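Side-chain contacts in ADP-ribosylglycohydrolase (Thermus thermophilus, PDB 2YZV), which is a member of the ADP-ribosylglycohydrolase family with an all-helical fold, and holds magnesium ions in this structure: residues 13-18 with 288-293; 72-77 with 151-156; 129-134 with 169-174; 136-141 with 173-178; 164-169 with 200-205. One frame throughout, in Å; residues are numbered along the deposited sequence.

Contact 1. Residues 13-18 with 288-293; sequences GAFLGL and ALALAL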
# COMPACT_ATOMS: atom_id res chain seq x y z
N GLY A 13 -7.86 -6.81 7.46
CA GLY A 13 -7.81 -5.37 7.65
C GLY A 13 -6.77 -4.69 6.78
O GLY A 13 -7.01 -3.62 6.23
N ALA A 14 -5.60 -5.31 6.65
CA ALA A 14 -4.54 -4.73 5.83
C ALA A 14 -4.93 -4.68 4.35
O ALA A 14 -4.67 -3.69 3.66
CB ALA A 14 -3.24 -5.51 6.01
N PHE A 15 -5.55 -5.75 3.85
CA PHE A 15 -5.95 -5.82 2.45
C PHE A 15 -7.13 -4.90 2.15
O PHE A 15 -7.08 -4.08 1.23
CB PHE A 15 -6.30 -7.27 2.08
CG PHE A 15 -6.23 -7.56 0.60
CD1 PHE A 15 -5.61 -8.72 0.14
CD2 PHE A 15 -6.80 -6.70 -0.33
CE1 PHE A 15 -5.54 -9.01 -1.22
CE2 PHE A 15 -6.74 -6.98 -1.70
CZ PHE A 15 -6.11 -8.14 -2.14
N LEU A 16 -8.20 -5.02 2.94
CA LEU A 16 -9.37 -4.16 2.73
C LEU A 16 -9.04 -2.70 3.02
O LEU A 16 -9.54 -1.80 2.36
CB LEU A 16 -10.53 -4.62 3.62
CG LEU A 16 -11.41 -5.78 3.12
CD1 LEU A 16 -12.22 -5.31 1.93
CD2 LEU A 16 -10.56 -6.99 2.76
N GLY A 17 -8.17 -2.47 4.01
CA GLY A 17 -7.79 -1.11 4.35
C GLY A 17 -7.11 -0.42 3.18
O GLY A 17 -7.27 0.79 2.97
N LEU A 18 -6.35 -1.19 2.42
CA LEU A 18 -5.65 -0.66 1.24
C LEU A 18 -6.69 -0.08 0.27
O LEU A 18 -6.57 1.06 -0.16
CB LEU A 18 -4.87 -1.79 0.56
CG LEU A 18 -3.94 -1.51 -0.62
CD1 LEU A 18 -3.12 -2.76 -0.90
CD2 LEU A 18 -4.73 -1.11 -1.86
N ALA A 288 -11.99 -12.74 0.42
CA ALA A 288 -11.64 -14.10 0.03
C ALA A 288 -10.15 -14.20 -0.29
O ALA A 288 -9.48 -15.14 0.14
CB ALA A 288 -12.46 -14.52 -1.18
N LEU A 289 -9.63 -13.22 -1.03
CA LEU A 289 -8.21 -13.22 -1.38
C LEU A 289 -7.33 -13.09 -0.14
O LEU A 289 -6.34 -13.81 -0.00
CB LEU A 289 -7.89 -12.07 -2.35
CG LEU A 289 -8.40 -12.18 -3.79
CD1 LEU A 289 -8.19 -10.86 -4.52
CD2 LEU A 289 -7.67 -13.31 -4.51
N ALA A 290 -7.69 -12.17 0.75
CA ALA A 290 -6.92 -11.95 1.97
C ALA A 290 -6.82 -13.23 2.80
O ALA A 290 -5.75 -13.58 3.29
CB ALA A 290 -7.54 -10.84 2.80
N LEU A 291 -7.95 -13.92 2.94
CA LEU A 291 -7.96 -15.16 3.71
C LEU A 291 -7.14 -16.24 3.02
O LEU A 291 -6.43 -17.00 3.67
CB LEU A 291 -9.41 -15.64 3.91
CG LEU A 291 -10.22 -14.82 4.92
CD1 LEU A 291 -11.66 -15.30 4.93
CD2 LEU A 291 -9.60 -14.94 6.30
N ALA A 292 -7.24 -16.31 1.69
CA ALA A 292 -6.48 -17.30 0.93
C ALA A 292 -4.98 -17.05 1.09
O ALA A 292 -4.20 -17.98 1.29
CB ALA A 292 -6.87 -17.24 -0.54
N LEU A 293 -4.58 -15.79 1.00
CA LEU A 293 -3.17 -15.44 1.14
C LEU A 293 -2.67 -15.76 2.55
O LEU A 293 -1.55 -16.25 2.71
CB LEU A 293 -2.97 -13.95 0.83
CG LEU A 293 -3.21 -13.53 -0.62
CD1 LEU A 293 -3.36 -12.02 -0.70
CD2 LEU A 293 -2.06 -14.01 -1.50
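Phe15 lies against helix 283-298 from CB along the CD1-CE1 side of its ring, and it carries most of this wholly apolar contact. Its CB rests on Ala290 CB at 3.8 Å, and CD1 stays close to the same methyl. Farther out, CE1 meets Leu293 CD1 at 3.8 Å; that methyl comes in at the edge of the ring, near its plane, and the two side chains cross at about a right angle. CE1 also approaches Leu289 CB at 4.0 Å, while CZ lies near the CD1 branch of the same leucine. The ring therefore sits among three residues spanning about one turn of the facing helix. A chi1 of -159° puts it there, swung beside the carbonyl carbon. The small Ala290 lets the backbones approach to 6.2 Å between Phe15 CA and Ala290 CA. The two helix segments run roughly antiparallel, at 146°, with their axes 9.3 Å apart at closest approach. Beyond the pair, Pro136 and Leu139 of helix 135-141 pack on Phe15, and Leu70 of helix 57-72 touches both Leu289 and Leu293, so the N-terminal and C-terminal helices meet with helices 57-72 and 135-141 packed beside them.

Contact 2. Residues 72-77 with 151-156; sequences RGFDPK and ARRAAR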
# COMPACT_ATOMS: atom_id res chain seq x y z
N ARG A 72 0.73 -18.95 -8.36
CA ARG A 72 2.06 -19.47 -8.62
C ARG A 72 3.19 -18.94 -7.75
O ARG A 72 4.32 -18.77 -8.22
CB ARG A 72 2.41 -19.26 -10.10
CG ARG A 72 2.16 -17.85 -10.60
CD ARG A 72 1.54 -17.90 -11.99
NE ARG A 72 2.38 -18.62 -12.94
CZ ARG A 72 2.05 -18.84 -14.21
NH1 ARG A 72 0.90 -18.39 -14.69
NH2 ARG A 72 2.88 -19.51 -15.00
N GLY A 73 2.89 -18.70 -6.48
CA GLY A 73 3.89 -18.21 -5.55
C GLY A 73 4.49 -16.90 -6.02
O GLY A 73 3.82 -16.10 -6.67
N PHE A 74 5.76 -16.67 -5.68
CA PHE A 74 6.43 -15.44 -6.08
C PHE A 74 6.99 -15.58 -7.49
O PHE A 74 8.05 -16.19 -7.69
CB PHE A 74 7.56 -15.10 -5.11
CG PHE A 74 8.05 -13.70 -5.24
CD1 PHE A 74 7.31 -12.64 -4.72
CD2 PHE A 74 9.22 -13.42 -5.94
CE1 PHE A 74 7.73 -11.33 -4.89
CE2 PHE A 74 9.64 -12.10 -6.12
CZ PHE A 74 8.90 -11.05 -5.60
N ASP A 75 6.28 -15.01 -8.45
CA ASP A 75 6.66 -15.09 -9.86
C ASP A 75 6.51 -13.72 -10.52
O ASP A 75 5.45 -13.39 -11.05
CB ASP A 75 5.75 -16.13 -10.53
CG ASP A 75 6.08 -16.37 -11.98
OD1 ASP A 75 5.48 -17.30 -12.57
OD2 ASP A 75 6.93 -15.65 -12.54
N PRO A 76 7.57 -12.90 -10.50
CA PRO A 76 7.54 -11.56 -11.10
C PRO A 76 7.11 -11.55 -12.57
O PRO A 76 6.44 -10.63 -13.02
CB PRO A 76 8.97 -11.06 -10.91
CG PRO A 76 9.35 -11.68 -9.60
CD PRO A 76 8.85 -13.10 -9.78
N LYS A 77 7.51 -12.58 -13.32
CA LYS A 77 7.13 -12.65 -14.72
C LYS A 77 5.61 -12.70 -14.82
O LYS A 77 5.01 -11.98 -15.62
CB LYS A 77 7.75 -13.88 -15.39
CG LYS A 77 7.35 -14.04 -16.84
CD LYS A 77 8.02 -15.25 -17.47
CE LYS A 77 7.59 -15.41 -18.92
NZ LYS A 77 7.85 -14.17 -19.70
N ALA A 151 10.17 -8.32 -1.29
CA ALA A 151 9.52 -7.01 -1.42
C ALA A 151 10.30 -6.13 -2.39
O ALA A 151 9.71 -5.42 -3.20
CB ALA A 151 9.43 -6.33 -0.05
N ARG A 152 11.63 -6.19 -2.31
CA ARG A 152 12.45 -5.39 -3.22
C ARG A 152 12.23 -5.87 -4.65
O ARG A 152 12.10 -5.06 -5.57
CB ARG A 152 13.93 -5.50 -2.85
CG ARG A 152 14.86 -4.84 -3.87
CD ARG A 152 16.30 -4.82 -3.37
NE ARG A 152 16.48 -3.86 -2.28
CZ ARG A 152 17.17 -2.73 -2.38
NH1 ARG A 152 17.76 -2.41 -3.52
NH2 ARG A 152 17.26 -1.92 -1.34
N ARG A 153 12.18 -7.18 -4.84
CA ARG A 153 11.96 -7.73 -6.17
C ARG A 153 10.57 -7.34 -6.69
O ARG A 153 10.41 -7.02 -7.87
CB ARG A 153 12.12 -9.25 -6.14
CG ARG A 153 13.58 -9.69 -5.98
CD ARG A 153 13.69 -11.16 -5.63
NE ARG A 153 13.16 -12.03 -6.68
CZ ARG A 153 12.91 -13.32 -6.51
NH1 ARG A 153 13.15 -13.89 -5.33
NH2 ARG A 153 12.42 -14.05 -7.50
N ALA A 154 9.58 -7.34 -5.80
CA ALA A 154 8.22 -6.97 -6.19
C ALA A 154 8.16 -5.51 -6.61
O ALA A 154 7.35 -5.13 -7.47
CB ALA A 154 7.25 -7.23 -5.03
N ALA A 155 9.00 -4.68 -6.01
CA ALA A 155 9.02 -3.27 -6.36
C ALA A 155 9.74 -3.08 -7.69
O ALA A 155 9.31 -2.29 -8.53
CB ALA A 155 9.73 -2.47 -5.26
N ARG A 156 10.83 -3.82 -7.87
CA ARG A 156 11.67 -3.73 -9.06
C ARG A 156 10.97 -4.02 -10.39
O ARG A 156 11.48 -3.66 -11.45
CB ARG A 156 12.89 -4.64 -8.91
CG ARG A 156 13.93 -4.10 -7.94
CD ARG A 156 15.09 -5.07 -7.80
NE ARG A 156 15.68 -5.37 -9.10
CZ ARG A 156 15.94 -6.60 -9.52
NH1 ARG A 156 15.66 -7.65 -8.76
NH2 ARG A 156 16.47 -6.79 -10.73
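The guanidinium of Arg153 turns one face to the ring of Phe74, whose CE2 stands 3.4 Å above the guanidinium plane, over its centre. The two planes are 76° apart, so a corner of the ring stands on the flat cation and the groups do not stack in parallel. Phe74 CE2 lies 3.5 Å from Arg153 CZ, and Arg153 NH2 sits near the plane of the ring at its edge, 3.6 Å from Phe74 CD2. Farther round the rim, also near the ring plane, is Ala154 N, 3.8 Å from Phe74 CZ; the methyl of Ala154 reaches Phe74 CE1 at 4.1 Å. The arginine chain bends at chi3 (62°), which folds its polar end back alongside the ring while Arg153 CB touches Phe74 CZ at 3.7 Å. Its NE is hydrogen-bonded to Tyr119 OH, a partner that helps fix the rotation of the group. Pro76 stands more loosely beside the guanidinium, its CD 4.3 Å from Arg153 NH2. Gly73, with positive phi, follows helix 57-72, and Asp75 is the N-cap of helix 76-89. The arrangement is thus a short connection between successive helices, with Phe74 and Pro76 directed from the turn toward helix 147-156.

Contact 3. Residues 129-134 with 169-174; sequences GPLMRL and EVLAWL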
# COMPACT_ATOMS: atom_id res chain seq x y z
N GLY A 129 4.34 3.72 -6.46
CA GLY A 129 3.65 2.55 -6.97
C GLY A 129 3.92 1.24 -6.23
O GLY A 129 3.00 0.48 -5.97
N PRO A 130 5.19 0.95 -5.89
CA PRO A 130 5.47 -0.31 -5.19
C PRO A 130 4.83 -0.40 -3.81
O PRO A 130 4.59 -1.49 -3.30
CB PRO A 130 7.00 -0.32 -5.09
CG PRO A 130 7.43 0.53 -6.25
CD PRO A 130 6.44 1.66 -6.19
N LEU A 131 4.58 0.76 -3.20
CA LEU A 131 4.00 0.80 -1.86
C LEU A 131 2.50 0.57 -1.84
O LEU A 131 1.97 -0.04 -0.92
CB LEU A 131 4.26 2.16 -1.21
CG LEU A 131 5.69 2.70 -1.18
CD1 LEU A 131 5.69 4.02 -0.42
CD2 LEU A 131 6.61 1.70 -0.51
N MET A 132 1.83 1.07 -2.87
CA MET A 132 0.37 0.98 -2.95
C MET A 132 -0.20 -0.42 -3.11
O MET A 132 -1.39 -0.63 -2.84
CB MET A 132 -0.13 1.85 -4.10
CG MET A 132 0.31 1.36 -5.46
SD MET A 132 -0.25 2.39 -6.83
CE MET A 132 -0.22 1.20 -8.18
N ARG A 133 0.62 -1.36 -3.54
CA ARG A 133 0.16 -2.73 -3.80
C ARG A 133 0.81 -3.80 -2.93
O ARG A 133 0.56 -4.99 -3.14
CB ARG A 133 0.43 -3.06 -5.27
CG ARG A 133 1.93 -3.15 -5.58
CD ARG A 133 2.26 -3.23 -7.07
NE ARG A 133 3.71 -3.35 -7.26
CZ ARG A 133 4.42 -2.68 -8.17
NH1 ARG A 133 3.81 -1.84 -8.99
NH2 ARG A 133 5.73 -2.85 -8.23
N LEU A 134 1.63 -3.39 -1.97
CA LEU A 134 2.38 -4.31 -1.11
C LEU A 134 1.69 -5.37 -0.24
O LEU A 134 2.10 -6.53 -0.26
CB LEU A 134 3.31 -3.50 -0.20
CG LEU A 134 4.82 -3.70 -0.26
CD1 LEU A 134 5.39 -3.49 1.13
CD2 LEU A 134 5.18 -5.09 -0.76
N GLU A 169 10.88 -1.96 1.27
CA GLU A 169 11.40 -2.88 2.29
C GLU A 169 10.95 -2.43 3.67
O GLU A 169 10.58 -3.25 4.51
CB GLU A 169 12.93 -2.94 2.22
CG GLU A 169 13.45 -3.44 0.89
CD GLU A 169 14.97 -3.45 0.82
OE1 GLU A 169 15.59 -2.50 1.35
OE2 GLU A 169 15.54 -4.39 0.23
N VAL A 170 10.97 -1.12 3.91
CA VAL A 170 10.54 -0.57 5.19
C VAL A 170 9.06 -0.86 5.41
O VAL A 170 8.65 -1.26 6.50
CB VAL A 170 10.81 0.96 5.28
CG1 VAL A 170 10.21 1.52 6.56
CG2 VAL A 170 12.32 1.22 5.27
N LEU A 171 8.23 -0.68 4.37
CA LEU A 171 6.81 -0.96 4.53
C LEU A 171 6.57 -2.46 4.74
O LEU A 171 5.68 -2.85 5.49
CB LEU A 171 6.01 -0.46 3.31
CG LEU A 171 4.48 -0.61 3.42
CD1 LEU A 171 3.97 0.18 4.62
CD2 LEU A 171 3.83 -0.10 2.15
N ALA A 172 7.37 -3.30 4.09
CA ALA A 172 7.22 -4.74 4.26
C ALA A 172 7.47 -5.08 5.73
O ALA A 172 6.73 -5.86 6.33
CB ALA A 172 8.20 -5.49 3.36
N TRP A 173 8.50 -4.48 6.31
CA TRP A 173 8.83 -4.72 7.71
C TRP A 173 7.68 -4.24 8.60
O TRP A 173 7.24 -4.95 9.50
CB TRP A 173 10.11 -3.98 8.09
CG TRP A 173 10.50 -4.19 9.53
CD1 TRP A 173 11.19 -5.25 10.04
CD2 TRP A 173 10.19 -3.34 10.64
NE1 TRP A 173 11.32 -5.12 11.40
CE2 TRP A 173 10.71 -3.95 11.80
CE3 TRP A 173 9.51 -2.12 10.77
CZ2 TRP A 173 10.58 -3.39 13.07
CZ3 TRP A 173 9.38 -1.56 12.04
CH2 TRP A 173 9.92 -2.20 13.17
N LEU A 174 7.20 -3.03 8.32
CA LEU A 174 6.10 -2.45 9.09
C LEU A 174 4.86 -3.34 9.08
O LEU A 174 4.25 -3.59 10.12
CB LEU A 174 5.73 -1.07 8.54
CG LEU A 174 6.69 0.07 8.87
CD1 LEU A 174 6.38 1.27 7.98
CD2 LEU A 174 6.55 0.45 10.34
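In Leu171, chi1 of -176° sends CG toward the other segment, and chi2 of 60° sets the CD2 branch against both Leu131 and Leu134. On the other side Leu134 has both torsions away from the staggered values (chi1 -119°), a conformation that carries its CD1 against the helix backbone at Leu171 and Ala172. There Leu134 CD1 lies 3.6 Å from Ala172 N and 3.8 Å from Leu171 CB. The same methyl is 4.1 Å from Ala172 CB, so one branch of Leu134 touches two consecutive residues. The Leu134 and Leu171 side chains overlap lengthwise, pointing opposite ways: Leu171 CD2 passes back along Leu134, 3.9 Å from its CD1, and goes on to Leu131.

At Leu131 it is the backbone and the root of the side chain that are met. Leu171 CD2 lies 3.6 Å from Leu131 O and 4.1 Å from Leu131 CB. This carbonyl has a polar partner, because it accepts a hydrogen bond from Gln261 NE2. All four touching residues are buried, and the interface consists of aliphatic groups packed on one another and on backbone atoms.

The contact centre lies about 6 Å from the centre of the molecule, where the short, weakly bonded helix 129-132 and the residues after it rest on the long helix 162-179. The Leu131 side chain is about 10 Å from a bound magnesium ion, and Met132 packs on the magnesium ligands Asp58, of helix 57-72, and Thr254. Helix 252-267 joins the packing through Val258, which touches Leu131 and Leu171, and Gln261, which touches Leu134.

Contact 4. Residues 136-141 with 173-178; sequences PLVLAY and WLLREA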
# COMPACT_ATOMS: atom_id res chain seq x y z
N PRO A 136 -0.65 -7.65 -0.17
CA PRO A 136 -0.79 -9.06 -0.58
C PRO A 136 0.49 -9.90 -0.40
O PRO A 136 0.43 -11.05 0.03
CB PRO A 136 -1.20 -8.95 -2.04
CG PRO A 136 -2.00 -7.69 -2.06
CD PRO A 136 -1.15 -6.75 -1.23
N LEU A 137 1.64 -9.31 -0.72
CA LEU A 137 2.90 -10.03 -0.58
C LEU A 137 3.19 -10.39 0.86
O LEU A 137 3.58 -11.53 1.16
CB LEU A 137 4.06 -9.19 -1.13
CG LEU A 137 5.46 -9.78 -0.93
CD1 LEU A 137 5.57 -11.12 -1.63
CD2 LEU A 137 6.49 -8.81 -1.48
N VAL A 138 3.00 -9.44 1.77
CA VAL A 138 3.27 -9.70 3.18
C VAL A 138 2.27 -10.69 3.77
O VAL A 138 2.62 -11.50 4.63
CB VAL A 138 3.26 -8.38 4.00
CG1 VAL A 138 3.50 -8.67 5.48
CG2 VAL A 138 4.34 -7.44 3.48
N LEU A 139 1.02 -10.63 3.32
CA LEU A 139 0.01 -11.55 3.84
C LEU A 139 0.39 -13.01 3.57
O LEU A 139 0.21 -13.87 4.43
CB LEU A 139 -1.36 -11.26 3.22
CG LEU A 139 -2.34 -10.43 4.06
CD1 LEU A 139 -1.74 -9.08 4.40
CD2 LEU A 139 -3.63 -10.27 3.28
N ALA A 140 0.91 -13.27 2.37
CA ALA A 140 1.27 -14.64 2.00
C ALA A 140 2.69 -15.05 2.38
O ALA A 140 2.93 -16.22 2.68
CB ALA A 140 1.06 -14.83 0.50
N TYR A 141 3.62 -14.11 2.37
CA TYR A 141 5.01 -14.43 2.69
C TYR A 141 5.52 -13.82 3.99
O TYR A 141 6.72 -13.62 4.18
CB TYR A 141 5.91 -14.02 1.52
CG TYR A 141 5.76 -14.94 0.33
CD1 TYR A 141 6.52 -16.11 0.22
CD2 TYR A 141 4.83 -14.66 -0.68
CE1 TYR A 141 6.35 -16.98 -0.84
CE2 TYR A 141 4.66 -15.54 -1.75
CZ TYR A 141 5.42 -16.69 -1.82
OH TYR A 141 5.26 -17.57 -2.87
N TRP A 173 8.50 -4.48 6.31
CA TRP A 173 8.83 -4.72 7.71
C TRP A 173 7.68 -4.24 8.60
O TRP A 173 7.24 -4.95 9.50
CB TRP A 173 10.11 -3.98 8.09
CG TRP A 173 10.50 -4.19 9.53
CD1 TRP A 173 11.19 -5.25 10.04
CD2 TRP A 173 10.19 -3.34 10.64
NE1 TRP A 173 11.32 -5.12 11.40
CE2 TRP A 173 10.71 -3.95 11.80
CE3 TRP A 173 9.51 -2.12 10.77
CZ2 TRP A 173 10.58 -3.39 13.07
CZ3 TRP A 173 9.38 -1.56 12.04
CH2 TRP A 173 9.92 -2.20 13.17
N LEU A 174 7.20 -3.03 8.32
CA LEU A 174 6.10 -2.45 9.09
C LEU A 174 4.86 -3.34 9.08
O LEU A 174 4.25 -3.59 10.12
CB LEU A 174 5.73 -1.07 8.54
CG LEU A 174 6.69 0.07 8.87
CD1 LEU A 174 6.38 1.27 7.98
CD2 LEU A 174 6.55 0.45 10.34
N LEU A 175 4.50 -3.83 7.90
CA LEU A 175 3.32 -4.67 7.80
C LEU A 175 3.51 -6.00 8.53
O LEU A 175 2.61 -6.44 9.23
CB LEU A 175 2.95 -4.91 6.33
CG LEU A 175 2.51 -3.66 5.56
CD1 LEU A 175 2.03 -4.07 4.18
CD2 LEU A 175 1.38 -2.94 6.32
N ARG A 176 4.68 -6.62 8.37
CA ARG A 176 4.93 -7.89 9.05
C ARG A 176 4.81 -7.70 10.56
O ARG A 176 4.13 -8.47 11.24
CB ARG A 176 6.32 -8.42 8.72
CG ARG A 176 6.59 -9.81 9.33
CD ARG A 176 8.04 -10.21 9.16
NE ARG A 176 8.92 -9.42 10.02
CZ ARG A 176 10.24 -9.41 9.93
NH1 ARG A 176 10.85 -10.14 9.01
NH2 ARG A 176 10.96 -8.67 10.76
N GLU A 177 5.46 -6.67 11.09
CA GLU A 177 5.42 -6.41 12.53
C GLU A 177 4.02 -6.09 13.01
O GLU A 177 3.60 -6.55 14.07
CB GLU A 177 6.39 -5.28 12.88
CG GLU A 177 7.84 -5.64 12.65
CD GLU A 177 8.26 -6.86 13.44
OE1 GLU A 177 8.29 -6.77 14.69
OE2 GLU A 177 8.55 -7.90 12.82
N ALA A 178 3.30 -5.28 12.24
CA ALA A 178 1.94 -4.93 12.62
C ALA A 178 1.05 -6.17 12.67
O ALA A 178 0.25 -6.33 13.60
CB ALA A 178 1.37 -3.89 11.65
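Val138 has by far the most surface buried here, and it projects from helix 135-141 onto the backbone and CB of the facing helix. Its two methyls divide the work. CG1, anti to the backbone N (chi1 178°), approaches Arg176 N at 3.7 Å and Leu175 CB at 3.9 Å. CG2 lies on the other branch, 4.1 Å from both Leu175 CB and Leu175 CD1. The fork of the valine thus straddles the root of Leu175, and the two side chains cross at about a right angle.

Leu175 comes second. Its CB meets both valine methyls, and its CD1 branch reaches Val138 CG2.

Arg176 contributes mainly its backbone N and its CB, which is 4.3 Å from Val138 CG1; the rest of its side chain leads away. The polar end is held within its own helix, where NE and NH2 both bond to Glu177 OE2, NE at 3.2 Å and NH2 at 3.3 Å. This side-on grip keeps the acceptor close to the guanidinium plane; NE uses the anti lone pair of OE2, while NH2 approaches from above the carboxylate plane. The salt bridge between adjacent residues thus lies apart from the apolar contact. Val138 CA and Arg176 CA, 6.4 Å apart, mark the nearest backbone approach.

Helix 135-141 is packed here against helix 162-179. Leu293 of helix 283-298 touches Leu139 and Ala140, Gln261 of helix 252-267 touches Leu175, and helix 147-156 meets Leu137 through Ala151 and Ala154.

Contact 5. Residues 164-169 with 200-205; sequences ALEATE and PALRRV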
# COMPACT_ATOMS: atom_id res chain seq x y z
N ALA A 164 12.87 4.05 -3.65
CA ALA A 164 11.58 3.37 -3.80
C ALA A 164 11.74 1.92 -3.34
O ALA A 164 10.87 1.38 -2.66
CB ALA A 164 11.11 3.42 -5.24
N LEU A 165 12.85 1.30 -3.72
CA LEU A 165 13.10 -0.07 -3.31
C LEU A 165 13.22 -0.15 -1.79
O LEU A 165 12.62 -1.02 -1.16
CB LEU A 165 14.39 -0.59 -3.97
CG LEU A 165 14.37 -0.55 -5.50
CD1 LEU A 165 15.61 -1.24 -6.04
CD2 LEU A 165 13.12 -1.23 -6.04
N GLU A 166 13.97 0.77 -1.19
CA GLU A 166 14.15 0.76 0.26
C GLU A 166 12.86 1.09 1.00
O GLU A 166 12.59 0.53 2.06
CB GLU A 166 15.25 1.75 0.66
CG GLU A 166 16.61 1.41 0.08
CD GLU A 166 17.67 2.43 0.45
OE1 GLU A 166 17.30 3.59 0.68
OE2 GLU A 166 18.86 2.06 0.49
N ALA A 167 12.06 2.01 0.46
CA ALA A 167 10.80 2.38 1.10
C ALA A 167 9.88 1.16 1.13
O ALA A 167 9.13 0.96 2.08
CB ALA A 167 10.14 3.52 0.35
N THR A 168 9.96 0.34 0.08
CA THR A 168 9.14 -0.85 -0.01
C THR A 168 9.58 -1.85 1.06
O THR A 168 8.74 -2.50 1.70
CB THR A 168 9.24 -1.50 -1.41
OG1 THR A 168 8.84 -0.54 -2.39
CG2 THR A 168 8.32 -2.72 -1.50
N GLU A 169 10.88 -1.96 1.27
CA GLU A 169 11.40 -2.88 2.29
C GLU A 169 10.95 -2.43 3.67
O GLU A 169 10.58 -3.25 4.51
CB GLU A 169 12.93 -2.94 2.22
CG GLU A 169 13.45 -3.44 0.89
CD GLU A 169 14.97 -3.45 0.82
OE1 GLU A 169 15.59 -2.50 1.35
OE2 GLU A 169 15.54 -4.39 0.23
N PRO A 200 19.44 9.11 1.60
CA PRO A 200 19.26 10.24 2.52
C PRO A 200 17.82 10.66 2.80
O PRO A 200 17.48 10.99 3.94
CB PRO A 200 20.07 11.35 1.85
CG PRO A 200 21.18 10.60 1.21
CD PRO A 200 20.48 9.40 0.60
N ALA A 201 16.98 10.66 1.77
CA ALA A 201 15.59 11.06 1.94
C ALA A 201 14.84 10.08 2.83
O ALA A 201 14.05 10.48 3.69
CB ALA A 201 14.90 11.16 0.58
N LEU A 202 15.09 8.80 2.63
CA LEU A 202 14.43 7.78 3.42
C LEU A 202 15.01 7.78 4.83
O LEU A 202 14.31 7.53 5.81
CB LEU A 202 14.59 6.40 2.77
CG LEU A 202 13.78 5.27 3.40
CD1 LEU A 202 12.31 5.64 3.42
CD2 LEU A 202 14.00 4.00 2.61
N ARG A 203 16.31 8.06 4.93
CA ARG A 203 16.98 8.12 6.22
C ARG A 203 16.30 9.20 7.06
O ARG A 203 16.07 9.02 8.26
CB ARG A 203 18.46 8.45 6.02
CG ARG A 203 19.30 8.42 7.28
CD ARG A 203 20.69 8.98 7.02
NE ARG A 203 21.41 8.24 5.98
CZ ARG A 203 22.05 7.09 6.19
NH1 ARG A 203 22.07 6.54 7.40
NH2 ARG A 203 22.67 6.49 5.18
N ARG A 204 15.99 10.34 6.44
CA ARG A 204 15.33 11.41 7.17
C ARG A 204 13.96 10.99 7.67
O ARG A 204 13.52 11.43 8.73
CB ARG A 204 15.22 12.68 6.31
CG ARG A 204 16.31 13.71 6.63
CD ARG A 204 16.12 15.01 5.86
NE ARG A 204 16.47 14.89 4.45
CZ ARG A 204 17.71 14.78 3.99
NH1 ARG A 204 18.75 14.77 4.83
NH2 ARG A 204 17.92 14.68 2.68
N VAL A 205 13.28 10.13 6.91
CA VAL A 205 11.96 9.67 7.32
C VAL A 205 12.09 8.76 8.53
O VAL A 205 11.44 8.97 9.56
CB VAL A 205 11.25 8.90 6.18
CG1 VAL A 205 9.97 8.24 6.70
CG2 VAL A 205 10.92 9.85 5.04
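Apolar packing between Leu202 and the helix surface at Glu166 and Ala167 makes up the whole contact across the segments. Leu202 CD2 presses on Glu166 CB at 3.2 Å, a tight approach, and lies 3.5 Å from Ala167 N. CD2 thus serves both residues, and CD1 adds a looser touch on Ala167 CB at 4.3 Å. A chi1 of -172° carries the Leu202 side chain toward helix 162-179, where it crosses Glu166 obliquely.

Polar interactions belong to the surroundings. The carboxylate of Glu166, at the end of a chain extended beyond CG, has two partners: OE1 accepts a hydrogen bond from the backbone N of His199, just before helix 200-209, and OE2 forms a salt bridge with Arg162 NE. These hold the carboxylate while its CB meets the leucine. Within helix 162-179, Thr168 OG1 donates to Ala164 O at 2.8 Å; Thr168 N bonds to the same oxygen from the opposite face of the carbonyl plane.

Helix 200-209 packs by its first turn on the N-terminal half of helix 162-179. Helix 221-234 borders both, with Leu225 touching Leu202 and Ala221 touching Ala167, while helix 147-156 packs on Leu165 and Thr168.

Helix 162-179 is the shared element: 164-169 serves contact 5, 169-174 contact 3 and 173-178 contact 4. Contact 3 lies between the other two, its centre 9 Å from that of contact 4 and 11 Å from that of contact 5. Contact 2 joins them through the salt bridge Arg152 to Glu169 and the probable hydrogen bond from Arg133 to Ala154 O; along the chain it closes before contact 5 opens. Contact 1 unites helices near the two chain ends, and contacts 2 to 5 are nested within its span. It touches contact 4 at Pro136 and contact 3 where Leu18 packs on Met132. Its centre is 25 Å from that of contact 5, across this compact all-helical fold.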